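Local coordinates for ECL CdiI (Enterobacter cloacae subsp. cloacae, PDB 4NTQ), which serves as the immunity protein of a contact-dependent growth inhibition system, partnering the toxic RNase domain of CdiA, at residues Val11-Glu16 against Glu31-Leu36; Pro20-Ile23 against Tyr28-Glu31; Lys59-Leu64 against Lys111-Arg116. All blocks are in the same frame, centred on the assembly; numbering follows the deposited sequence. Where two conformers were deposited one is given.

Interaction 1 (Val11-Glu16 against Glu31-Leu36); sequences VSMEGE and ELHLPL
With chi1 at -66° in the selenomethionine Met13 and -59° in His33, each side chain leaves its backbone with CG opposite its own carbonyl carbon, and the two meet almost at right angles in a Met-aromatic contact beside the tight beta hairpin formed by strands 11-13 and 16-25. The hairpin turns through a type I' turn from Met13 to Glu16, where Glu14 and Gly15 both take positive phi, a conformation glycine adopts with ease. Met13 SE stands over one face of the imidazole, 3.7 Å from the ring centroid and 20° off its normal. SE covers the face near its rim, and a bend at chi3 carries CE past the CE1 corner, with Met13 CE 3.5 Å from His33 CE1. A weak hydrogen bond of 3.5 Å from His33 NE2 to Glu31 OE2, one strand repeat away, may help to set the ring's rotation. Ile204 of the CdiA chain also packs on His33, placing this surface contact at the toxin interface. Farther along, the rigid Pro35 offers a methylene to the Glu16 carboxylate, whose OE2 is hydrogen-bonded to Tyr69 OH; Glu16 OE1 and OE2 lie 3.4 and 3.5 Å from Pro35 CB.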
ATOM      1  N   VAL B  11     -10.025 -15.423   1.118  1.00 31.08           N
ATOM      2  CA  VAL B  11     -10.697 -15.610   2.394  1.00 34.37           C
ATOM      3  C   VAL B  11     -11.336 -14.307   2.837  1.00 38.46           C
ATOM      4  O   VAL B  11     -10.961 -13.230   2.374  1.00 38.76           O
ATOM      5  CB  VAL B  11      -9.720 -16.075   3.473  1.00 35.84           C
ATOM      6  CG1 VAL B  11      -9.276 -17.518   3.214  1.00 32.29           C
ATOM      7  CG2 VAL B  11      -8.520 -15.120   3.523  1.00 30.33           C
ATOM      8  N   SER B  12     -12.309 -14.415   3.730  1.00 42.01           N
ATOM      9  CA  SER B  12     -13.017 -13.251   4.237  1.00 45.45           C
ATOM     10  C   SER B  12     -12.238 -12.579   5.362  1.00 57.20           C
ATOM     11  O   SER B  12     -11.950 -13.212   6.380  1.00 59.43           O
ATOM     12  CB  SER B  12     -14.384 -13.672   4.757  1.00 42.30           C
ATOM     13  OG  SER B  12     -14.969 -12.631   5.504  1.00 52.10           O
HETATM   14  N   MSE B  13     -11.889 -11.305   5.188  1.00 58.36           N
HETATM   15  CA  MSE B  13     -11.232 -10.554   6.265  1.00 60.75           C
HETATM   16  C   MSE B  13     -11.648  -9.104   6.316  1.00 60.95           C
HETATM   17  O   MSE B  13     -11.728  -8.428   5.279  1.00 60.06           O
HETATM   18  CB  MSE B  13      -9.708 -10.626   6.173  1.00 61.79           C
HETATM   19  CG  MSE B  13      -9.135 -12.014   6.402  1.00 70.90           C
HETATM   20 SE   MSE B  13      -7.227 -12.091   6.036  1.00 96.40          SE
HETATM   21  CE  MSE B  13      -6.769 -11.910   7.918  1.00 68.64           C
ATOM     22  N   GLU B  14     -11.879  -8.635   7.538  1.00 62.29           N
ATOM     23  CA  GLU B  14     -12.364  -7.286   7.777  1.00 68.27           C
ATOM     24  C   GLU B  14     -13.612  -7.071   6.951  1.00 68.33           C
ATOM     25  O   GLU B  14     -13.808  -6.012   6.364  1.00 73.60           O
ATOM     26  CB  GLU B  14     -11.298  -6.239   7.441  1.00 69.79           C
ATOM     27  CG  GLU B  14     -11.236  -5.111   8.444  1.00 81.47           C
ATOM     28  CD  GLU B  14     -10.890  -5.595   9.841  1.00 86.17           C
ATOM     29  OE1 GLU B  14      -9.734  -6.023  10.049  1.00 85.79           O
ATOM     30  OE2 GLU B  14     -11.773  -5.554  10.728  1.00 88.81           O
ATOM     31  N   GLY B  15     -14.436  -8.112   6.888  1.00 63.08           N
ATOM     32  CA  GLY B  15     -15.747  -8.020   6.284  1.00 61.81           C
ATOM     33  C   GLY B  15     -15.786  -8.073   4.773  1.00 51.10           C
ATOM     34  O   GLY B  15     -16.810  -7.746   4.182  1.00 54.68           O
ATOM     35  N   GLU B  16     -14.692  -8.487   4.139  1.00 47.13           N
ATOM     36  CA  GLU B  16     -14.704  -8.670   2.682  1.00 56.27           C
ATOM     37  C   GLU B  16     -13.710  -9.719   2.168  1.00 43.73           C
ATOM     38  O   GLU B  16     -12.771 -10.099   2.870  1.00 39.91           O
ATOM     39  CB  GLU B  16     -14.491  -7.339   1.959  1.00 62.02           C
ATOM     40  CG  GLU B  16     -13.144  -6.706   2.182  1.00 65.87           C
ATOM     41  CD  GLU B  16     -12.749  -5.799   1.031  1.00 70.32           C
ATOM     42  OE1 GLU B  16     -13.020  -6.171  -0.136  1.00 73.39           O
ATOM     43  OE2 GLU B  16     -12.177  -4.721   1.293  1.00 60.80           O
ATOM     44  N   GLU B  31       3.477  -9.435   3.867  1.00 28.18           N
ATOM     45  CA  GLU B  31       2.161 -10.006   3.554  1.00 31.77           C
ATOM     46  C   GLU B  31       1.127  -8.918   3.213  1.00 32.58           C
ATOM     47  O   GLU B  31       1.093  -7.859   3.840  1.00 30.89           O
ATOM     48  CB  GLU B  31       1.677 -10.849   4.739  1.00 38.07           C
ATOM     49  CG  GLU B  31       0.331 -11.533   4.558  1.00 45.97           C
ATOM     50  CD  GLU B  31       0.023 -12.525   5.694  1.00 54.75           C
ATOM     51  OE1 GLU B  31       0.894 -12.719   6.583  1.00 51.69           O
ATOM     52  OE2 GLU B  31      -1.086 -13.109   5.691  1.00 54.63           O
ATOM     53  N   LEU B  32       0.305  -9.178   2.200  1.00 28.62           N
ATOM     54  CA  LEU B  32      -0.746  -8.245   1.791  1.00 32.20           C
ATOM     55  C   LEU B  32      -2.092  -8.964   1.620  1.00 36.00           C
ATOM     56  O   LEU B  32      -2.139 -10.169   1.317  1.00 31.84           O
ATOM     57  CB  LEU B  32      -0.373  -7.562   0.479  1.00 36.27           C
ATOM     58  CG  LEU B  32       0.943  -6.781   0.442  1.00 31.80           C
ATOM     59  CD1 LEU B  32       1.238  -6.409  -0.987  1.00 21.14           C
ATOM     60  CD2 LEU B  32       0.862  -5.533   1.346  1.00 27.38           C
ATOM     61  N   HIS B  33      -3.175  -8.216   1.825  1.00 32.32           N
ATOM     62  CA  HIS B  33      -4.530  -8.709   1.596  1.00 27.86           C
ATOM     63  C   HIS B  33      -5.195  -7.829   0.529  1.00 37.95           C
ATOM     64  O   HIS B  33      -5.736  -6.767   0.847  1.00 43.31           O
ATOM     65  CB  HIS B  33      -5.354  -8.658   2.887  1.00 26.87           C
ATOM     66  CG  HIS B  33      -4.779  -9.467   4.010  1.00 39.04           C
ATOM     67  ND1 HIS B  33      -5.050  -9.212   5.338  1.00 37.08           N
ATOM     68  CD2 HIS B  33      -3.961 -10.546   3.996  1.00 43.02           C
ATOM     69  CE1 HIS B  33      -4.414 -10.086   6.097  1.00 41.50           C
ATOM     70  NE2 HIS B  33      -3.744 -10.910   5.304  1.00 49.61           N
ATOM     71  N   LEU B  34      -5.148  -8.271  -0.728  1.00 30.67           N
ATOM     72  CA  LEU B  34      -5.675  -7.492  -1.836  1.00 30.93           C
ATOM     73  C   LEU B  34      -7.185  -7.670  -1.916  1.00 29.92           C
ATOM     74  O   LEU B  34      -7.657  -8.780  -2.155  1.00 33.00           O
ATOM     75  CB  LEU B  34      -5.031  -7.931  -3.155  1.00 34.84           C
ATOM     76  CG  LEU B  34      -3.674  -7.321  -3.512  1.00 31.14           C
ATOM     77  CD1 LEU B  34      -2.632  -7.615  -2.448  1.00 26.01           C
ATOM     78  CD2 LEU B  34      -3.199  -7.808  -4.879  1.00 29.77           C
ATOM     79  N   PRO B  35      -7.949  -6.583  -1.699  1.00 29.56           N
ATOM     80  CA  PRO B  35      -9.419  -6.689  -1.746  1.00 32.02           C
ATOM     81  C   PRO B  35      -9.919  -6.952  -3.161  1.00 36.05           C
ATOM     82  O   PRO B  35      -9.402  -6.374  -4.132  1.00 33.66           O
ATOM     83  CB  PRO B  35      -9.896  -5.311  -1.254  1.00 27.17           C
ATOM     84  CG  PRO B  35      -8.782  -4.392  -1.506  1.00 25.13           C
ATOM     85  CD  PRO B  35      -7.512  -5.226  -1.333  1.00 28.47           C
ATOM     86  N   LEU B  36     -10.930  -7.805  -3.268  1.00 29.90           N
ATOM     87  CA  LEU B  36     -11.425  -8.275  -4.558  1.00 34.59           C
ATOM     88  C   LEU B  36     -12.823  -7.752  -4.893  1.00 35.07           C
ATOM     89  O   LEU B  36     -13.458  -8.208  -5.850  1.00 34.49           O
ATOM     90  CB  LEU B  36     -11.453  -9.811  -4.570  1.00 32.06           C
ATOM     91  CG  LEU B  36     -10.149 -10.512  -4.218  1.00 39.68           C
ATOM     92  CD1 LEU B  36     -10.376 -12.022  -4.067  1.00 42.95           C
ATOM     93  CD2 LEU B  36      -9.115 -10.230  -5.275  1.00 29.26           C
TER

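Interaction 2 (Pro20-Ile23 against Tyr28-Glu31)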
ATOM      1  N   PRO B  20      -4.952 -13.331  -0.175  1.00 32.16           N
ATOM      2  CA  PRO B  20      -3.682 -13.282   0.555  1.00 30.47           C
ATOM      3  C   PRO B  20      -2.553 -13.329  -0.448  1.00 24.29           C
ATOM      4  O   PRO B  20      -2.627 -14.108  -1.384  1.00 25.27           O
ATOM      5  CB  PRO B  20      -3.699 -14.555   1.423  1.00 26.35           C
ATOM      6  CG  PRO B  20      -5.135 -14.930   1.536  1.00 29.86           C
ATOM      7  CD  PRO B  20      -5.759 -14.510   0.199  1.00 35.98           C
ATOM      8  N   SER B  21      -1.554 -12.468  -0.259  1.00 26.72           N
ATOM      9  CA  SER B  21      -0.474 -12.263  -1.207  1.00 26.90           C
ATOM     10  C   SER B  21       0.770 -11.794  -0.472  1.00 29.75           C
ATOM     11  O   SER B  21       0.718 -11.430   0.705  1.00 28.69           O
ATOM     12  CB  SER B  21      -0.824 -11.150  -2.205  1.00 25.29           C
ATOM     13  OG  SER B  21      -2.079 -11.340  -2.821  1.00 30.83           O
ATOM     14  N   SER B  22       1.881 -11.742  -1.196  1.00 29.32           N
ATOM     15  CA  SER B  22       3.094 -11.136  -0.667  1.00 27.50           C
ATOM     16  C   SER B  22       3.691 -10.203  -1.692  1.00 33.48           C
ATOM     17  O   SER B  22       3.572 -10.417  -2.901  1.00 27.45           O
ATOM     18  CB  SER B  22       4.131 -12.201  -0.349  1.00 20.25           C
ATOM     19  OG  SER B  22       4.055 -12.547   1.013  1.00 81.94           O
ATOM     20  N   ILE B  23       4.356  -9.170  -1.200  1.00 31.21           N
ATOM     21  CA  ILE B  23       5.249  -8.435  -2.051  1.00 27.19           C
ATOM     22  C   ILE B  23       6.683  -8.757  -1.628  1.00 29.42           C
ATOM     23  O   ILE B  23       7.001  -8.766  -0.444  1.00 20.19           O
ATOM     24  CB  ILE B  23       4.950  -6.928  -2.028  1.00 24.40           C
ATOM     25  CG1 ILE B  23       5.854  -6.205  -3.019  1.00 23.97           C
ATOM     26  CG2 ILE B  23       5.133  -6.347  -0.630  1.00 24.83           C
ATOM     27  CD1 ILE B  23       5.553  -4.718  -3.149  1.00 22.49           C
ATOM     28  N   TYR B  28      13.570  -8.419   1.245  1.00 31.87           N
ATOM     29  CA  TYR B  28      12.390  -8.035   2.006  1.00 33.61           C
ATOM     30  C   TYR B  28      11.112  -8.653   1.431  1.00 37.17           C
ATOM     31  O   TYR B  28      10.930  -8.731   0.208  1.00 41.28           O
ATOM     32  CB  TYR B  28      12.267  -6.514   2.078  1.00 26.56           C
ATOM     33  CG  TYR B  28      11.062  -6.010   2.851  1.00 35.42           C
ATOM     34  CD1 TYR B  28      11.093  -5.916   4.245  1.00 30.15           C
ATOM     35  CD2 TYR B  28       9.890  -5.620   2.187  1.00 31.47           C
ATOM     36  CE1 TYR B  28       9.989  -5.446   4.962  1.00 26.45           C
ATOM     37  CE2 TYR B  28       8.784  -5.147   2.898  1.00 27.72           C
ATOM     38  CZ  TYR B  28       8.839  -5.071   4.285  1.00 30.12           C
ATOM     39  OH  TYR B  28       7.748  -4.604   4.997  1.00 31.83           O
ATOM     40  N   GLU B  29      10.238  -9.114   2.318  1.00 33.32           N
ATOM     41  CA  GLU B  29       8.884  -9.468   1.912  1.00 35.51           C
ATOM     42  C   GLU B  29       7.864  -9.082   2.979  1.00 36.05           C
ATOM     43  O   GLU B  29       8.196  -8.979   4.163  1.00 31.94           O
ATOM     44  CB  GLU B  29       8.770 -10.942   1.528  1.00 33.86           C
ATOM     45  CG  GLU B  29       8.414 -11.872   2.636  1.00 46.36           C
ATOM     46  CD  GLU B  29       8.260 -13.300   2.144  1.00 47.03           C
ATOM     47  OE1 GLU B  29       7.128 -13.704   1.734  1.00 45.95           O
ATOM     48  OE2 GLU B  29       9.290 -13.993   2.156  1.00 39.59           O
ATOM     49  N   GLU B  30       6.629  -8.850   2.546  1.00 30.71           N
ATOM     50  CA  GLU B  30       5.589  -8.358   3.437  1.00 30.98           C
ATOM     51  C   GLU B  30       4.269  -8.885   2.947  1.00 31.99           C
ATOM     52  O   GLU B  30       3.985  -8.794   1.757  1.00 34.91           O
ATOM     53  CB  GLU B  30       5.547  -6.823   3.439  1.00 29.54           C
ATOM     54  CG  GLU B  30       4.370  -6.246   4.228  1.00 34.55           C
ATOM     55  CD  GLU B  30       4.405  -4.725   4.339  1.00 37.06           C
ATOM     56  OE1 GLU B  30       5.511  -4.148   4.360  1.00 36.26           O
ATOM     57  OE2 GLU B  30       3.321  -4.109   4.416  1.00 36.12           O
ATOM     58  N   GLU B  31       3.477  -9.435   3.867  1.00 28.18           N
ATOM     59  CA  GLU B  31       2.161 -10.006   3.554  1.00 31.77           C
ATOM     60  C   GLU B  31       1.127  -8.918   3.213  1.00 32.58           C
ATOM     61  O   GLU B  31       1.093  -7.859   3.840  1.00 30.89           O
ATOM     62  CB  GLU B  31       1.677 -10.849   4.739  1.00 38.07           C
ATOM     63  CG  GLU B  31       0.331 -11.533   4.558  1.00 45.97           C
ATOM     64  CD  GLU B  31       0.023 -12.525   5.694  1.00 54.75           C
ATOM     65  OE1 GLU B  31       0.894 -12.719   6.583  1.00 51.69           O
ATOM     66  OE2 GLU B  31      -1.086 -13.109   5.691  1.00 54.63           O
TER
HETATM   67  O   HOH W   1       4.732 -13.323   3.653  1.00 55.49           O
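Ile23 lays its CG2 methyl alongside the base of the Glu30 side chain, with CG2 4.1 Å from Glu30 CB, and the two side chains leave the sheet pointing the same way. With Ile23 CG1 turned opposite the backbone nitrogen (chi1 -176°), CG2 is left on the flank nearer the partner strand. Both side chains touch Trp80 of strand 76-85; the branched isoleucine suits this apolar neighbour, while the extended chain of Glu30 carries its carboxylate onward. That group forms a salt bridge through OE1 to Arg222 of the CdiA chain, and Tyr28 OH donates to the same oxygen in the plane of the tyrosine ring, although the modelled bond is so short that its exact length is doubtful.

Backbone bonds join the strands. Ile23 and Glu30 are a hydrogen-bonded antiparallel pair, with Ile23 N to Glu30 O and Glu30 N to Ile23 O both at 3.0 Å; the first is nearly straight, at 168°. Next to it, Ser22 and Glu31 form a non-hydrogen-bonded pair whose CA atoms approach to 4.5 Å. Their side chains emerge on the other face of the sheet, where the short Ser22 hydroxyl meets a water. That water is 2.8 Å from Ser22 OG and donates to Glu29 OE1, linking a short side chain with a longer, exposed acid. Because the two antiparallel strands, 16-25 and 28-35, follow each other directly in the chain, the pair is a beta hairpin, whose acidic second strand meets the toxin.

Interaction 3 (Lys59-Leu64 against Lys111-Arg116)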
ATOM      1  N   LYS B  59      11.763   5.695 -17.345  0.53 50.23           N
ATOM      2  CA  LYS B  59      12.556   5.620 -16.118  0.53 47.49           C
ATOM      3  C   LYS B  59      12.163   6.669 -15.068  0.53 42.47           C
ATOM      4  O   LYS B  59      13.017   7.285 -14.433  0.53 41.44           O
ATOM      5  CB  LYS B  59      14.048   5.699 -16.452  0.53 53.63           C
ATOM      6  CG  LYS B  59      14.538   4.553 -17.339  0.53 55.14           C
ATOM      7  CD  LYS B  59      14.441   3.211 -16.615  0.53 50.34           C
ATOM      8  CE  LYS B  59      14.960   2.060 -17.467  0.53 43.55           C
ATOM      9  NZ  LYS B  59      13.931   1.518 -18.390  0.53 35.38           N
ATOM     10  N   THR B  60      10.860   6.865 -14.897  1.00 33.20           N
ATOM     11  CA  THR B  60      10.353   7.754 -13.855  1.00 36.97           C
ATOM     12  C   THR B  60       9.901   6.928 -12.653  1.00 36.04           C
ATOM     13  O   THR B  60      10.716   6.534 -11.823  1.00 34.59           O
ATOM     14  CB  THR B  60       9.201   8.599 -14.385  1.00 38.57           C
ATOM     15  OG1 THR B  60       8.249   7.739 -15.031  1.00 35.89           O
ATOM     16  CG2 THR B  60       9.729   9.621 -15.401  1.00 32.66           C
ATOM     17  N   HIS B  61       8.610   6.620 -12.581  1.00 31.50           N
ATOM     18  CA  HIS B  61       8.108   5.773 -11.513  1.00 26.76           C
ATOM     19  C   HIS B  61       6.972   4.878 -11.965  1.00 30.04           C
ATOM     20  O   HIS B  61       6.331   5.141 -12.978  1.00 35.83           O
ATOM     21  CB  HIS B  61       7.663   6.605 -10.307  1.00 30.55           C
ATOM     22  CG  HIS B  61       6.696   7.701 -10.644  1.00 29.85           C
ATOM     23  ND1 HIS B  61       7.089   9.017 -10.815  1.00 29.06           N
ATOM     24  CD2 HIS B  61       5.356   7.677 -10.839  1.00 31.64           C
ATOM     25  CE1 HIS B  61       6.029   9.753 -11.100  1.00 30.46           C
ATOM     26  NE2 HIS B  61       4.967   8.967 -11.124  1.00 36.22           N
ATOM     27  N   SER B  62       6.731   3.815 -11.199  1.00 26.47           N
ATOM     28  CA  SER B  62       5.617   2.894 -11.440  1.00 29.97           C
ATOM     29  C   SER B  62       4.869   2.625 -10.145  1.00 30.19           C
ATOM     30  O   SER B  62       5.407   2.009  -9.217  1.00 28.59           O
ATOM     31  CB  SER B  62       6.126   1.566 -12.000  1.00 24.40           C
ATOM     32  OG  SER B  62       6.431   1.698 -13.376  1.00 33.49           O
ATOM     33  N   ALA B  63       3.636   3.095 -10.070  1.00 28.09           N
ATOM     34  CA  ALA B  63       2.842   2.849  -8.883  1.00 32.52           C
ATOM     35  C   ALA B  63       2.056   1.576  -9.069  1.00 35.86           C
ATOM     36  O   ALA B  63       1.308   1.457 -10.053  1.00 26.95           O
ATOM     37  CB  ALA B  63       1.910   4.001  -8.630  1.00 32.78           C
ATOM     38  N   LEU B  64       2.238   0.638  -8.131  1.00 24.19           N
ATOM     39  CA  LEU B  64       1.534  -0.645  -8.130  1.00 27.14           C
ATOM     40  C   LEU B  64       0.487  -0.661  -7.027  1.00 32.02           C
ATOM     41  O   LEU B  64       0.836  -0.805  -5.855  1.00 29.39           O
ATOM     42  CB  LEU B  64       2.507  -1.797  -7.847  1.00 18.60           C
ATOM     43  CG  LEU B  64       3.760  -1.902  -8.709  1.00 27.37           C
ATOM     44  CD1 LEU B  64       4.645  -3.061  -8.257  1.00 16.31           C
ATOM     45  CD2 LEU B  64       3.390  -2.068 -10.156  1.00 17.16           C
ATOM     46  N   LYS B 111       0.124   9.486 -12.439  1.00 53.44           N
ATOM     47  CA  LYS B 111      -0.031  10.936 -12.290  1.00 64.36           C
ATOM     48  C   LYS B 111      -0.228  11.342 -10.826  1.00 66.87           C
ATOM     49  O   LYS B 111       0.038  12.482 -10.457  1.00 63.62           O
ATOM     50  CB  LYS B 111      -1.216  11.466 -13.117  1.00 63.48           C
ATOM     51  CG  LYS B 111      -1.084  11.327 -14.627  1.00 75.08           C
ATOM     52  CD  LYS B 111       0.131  12.078 -15.163  1.00 77.12           C
ATOM     53  CE  LYS B 111       0.027  13.585 -14.926  1.00 93.25           C
ATOM     54  NZ  LYS B 111       1.229  14.330 -15.432  1.00 96.74           N
ATOM     55  N   PHE B 112      -0.697  10.411  -9.993  1.00 60.58           N
ATOM     56  CA  PHE B 112      -1.030  10.746  -8.605  1.00 62.78           C
ATOM     57  C   PHE B 112       0.171  10.582  -7.688  1.00 56.38           C
ATOM     58  O   PHE B 112       0.091  10.761  -6.482  1.00 60.27           O
ATOM     59  CB  PHE B 112      -2.236   9.927  -8.126  1.00 59.32           C
ATOM     60  CG  PHE B 112      -3.515  10.292  -8.822  1.00 67.90           C
ATOM     61  CD1 PHE B 112      -4.488  11.047  -8.174  1.00 73.88           C
ATOM     62  CD2 PHE B 112      -3.730   9.917 -10.141  1.00 73.74           C
ATOM     63  CE1 PHE B 112      -5.668  11.402  -8.827  1.00 85.73           C
ATOM     64  CE2 PHE B 112      -4.901  10.267 -10.803  1.00 85.63           C
ATOM     65  CZ  PHE B 112      -5.878  11.014 -10.142  1.00 91.52           C
ATOM     66  N   ILE B 113       1.293  10.255  -8.299  1.00 38.37           N
ATOM     67  CA  ILE B 113       2.526   9.987  -7.581  1.00 40.97           C
ATOM     68  C   ILE B 113       3.497  11.073  -7.960  1.00 47.43           C
ATOM     69  O   ILE B 113       3.636  11.374  -9.153  1.00 48.31           O
ATOM     70  CB  ILE B 113       3.143   8.656  -8.065  1.00 46.04           C
ATOM     71  CG1 ILE B 113       2.268   7.475  -7.627  1.00 49.26           C
ATOM     72  CG2 ILE B 113       4.582   8.528  -7.586  1.00 29.67           C
ATOM     73  CD1 ILE B 113       1.807   7.552  -6.175  1.00 47.17           C
ATOM     74  N   GLU B 114       4.177  11.665  -6.986  1.00 46.61           N
ATOM     75  CA  GLU B 114       5.145  12.683  -7.343  1.00 48.65           C
ATOM     76  C   GLU B 114       6.555  12.172  -7.139  1.00 51.04           C
ATOM     77  O   GLU B 114       6.753  11.025  -6.727  1.00 54.32           O
ATOM     78  CB  GLU B 114       4.894  13.982  -6.589  1.00 56.31           C
ATOM     79  CG  GLU B 114       5.166  13.919  -5.113  1.00 56.14           C
ATOM     80  CD  GLU B 114       4.662  15.157  -4.413  1.00 68.59           C
ATOM     81  OE1 GLU B 114       3.924  15.946  -5.057  1.00 72.85           O
ATOM     82  OE2 GLU B 114       5.005  15.343  -3.227  1.00 72.43           O
ATOM     83  N   SER B 115       7.530  13.024  -7.433  1.00 49.72           N
ATOM     84  CA  SER B 115       8.913  12.590  -7.491  1.00 50.53           C
ATOM     85  C   SER B 115       9.358  12.114  -6.124  1.00 46.96           C
ATOM     86  O   SER B 115       8.669  12.334  -5.129  1.00 48.53           O
ATOM     87  CB  SER B 115       9.820  13.699  -8.038  1.00 48.69           C
ATOM     88  OG  SER B 115      10.444  14.415  -6.995  1.00 51.96           O
ATOM     89  N   ARG B 116      10.506  11.454  -6.091  1.00 45.97           N
ATOM     90  CA  ARG B 116      10.943  10.707  -4.921  1.00 45.74           C
ATOM     91  C   ARG B 116      11.521  11.594  -3.836  1.00 44.99           C
ATOM     92  O   ARG B 116      12.306  12.488  -4.126  1.00 42.87           O
ATOM     93  CB  ARG B 116      12.004   9.685  -5.341  1.00 43.36           C
ATOM     94  CG  ARG B 116      12.763   9.033  -4.193  1.00 40.71           C
ATOM     95  CD  ARG B 116      13.692   7.943  -4.738  1.00 43.35           C
ATOM     96  NE  ARG B 116      14.556   7.377  -3.705  1.00 35.13           N
ATOM     97  CZ  ARG B 116      15.867   7.581  -3.631  1.00 43.08           C
ATOM     98  NH1 ARG B 116      16.482   8.343  -4.531  1.00 34.77           N
ATOM     99  NH2 ARG B 116      16.563   7.028  -2.647  1.00 34.19           N
TER
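The CH-pi contact comes first: Ile113 CG2 sits over one face of the His61 imidazole, 3.6 Å from the ring centroid and 19° off the normal. The methyl is displaced toward the rim, and its closest ring atom is His61 CD2, at 3.5 Å. Beta-branching lets Ile113 serve two partners at once. At a chi1 of -69° its CG2 lies opposite the backbone nitrogen and reaches the histidine, while CG1 takes the other direction.

The apolar part is made by that second branch, with Ile113 CG1 3.6 Å from Ala63 CB. Alanine's lone methyl lets the loop lie close to the strand. His61 and Ala63 alternate with Ser62 and Leu64 along the edge strand 61-65, so the first two meet the 111-116 loop while the other two touch helix 41-58 behind the sheet. Ile113 also touches Tyr83 of the adjacent strand 76-85 and Ile96 of strand 88-97 beyond it, so its side chain reaches over the sheet.

Polar links run mainly through Asn110, just before the loop segment. Its carbonyl oxygen accepts a hydrogen bond from His61 NE2, and its side-chain OD1 accepts one from the backbone N of Ala63. A second carbonyl is near, with His61 NE2 3.4 Å from Ile113 O, but the angle is too poor for a hydrogen bond. Farther along the loop, Arg116 makes salt bridges to Glu128 and Glu85.

Because the partner of NE2 is a carbonyl oxygen, which can only accept, this nitrogen probably carries a proton. His61 thus ties down the loop in two ways, through a hydrogen bond from NE2 to the Asn110 carbonyl and a ring face packed against the Ile113 methyl, without any ion pair across the contact.

In the fold
Interactions 1 and 2 belong to the same antiparallel sheet: they share Glu31 and strand 28-35, their centres are 13 Å apart, and Leu32 of one probably bonds through its backbone to Ser21 of the other. Interaction 1 is a surface contact made by side chains alone, whereas interaction 2 is partly buried and rests on main-chain pairing; both reach the CdiA chain. Interaction 3 lies on the opposite side of the chain's centre, about 26 and 21 Å from the other two, centre to centre. It fastens a loop to the edge strand of the second sheet, is also partly buried, touches no other protein chain, and relies chiefly on apolar and CH-pi packing.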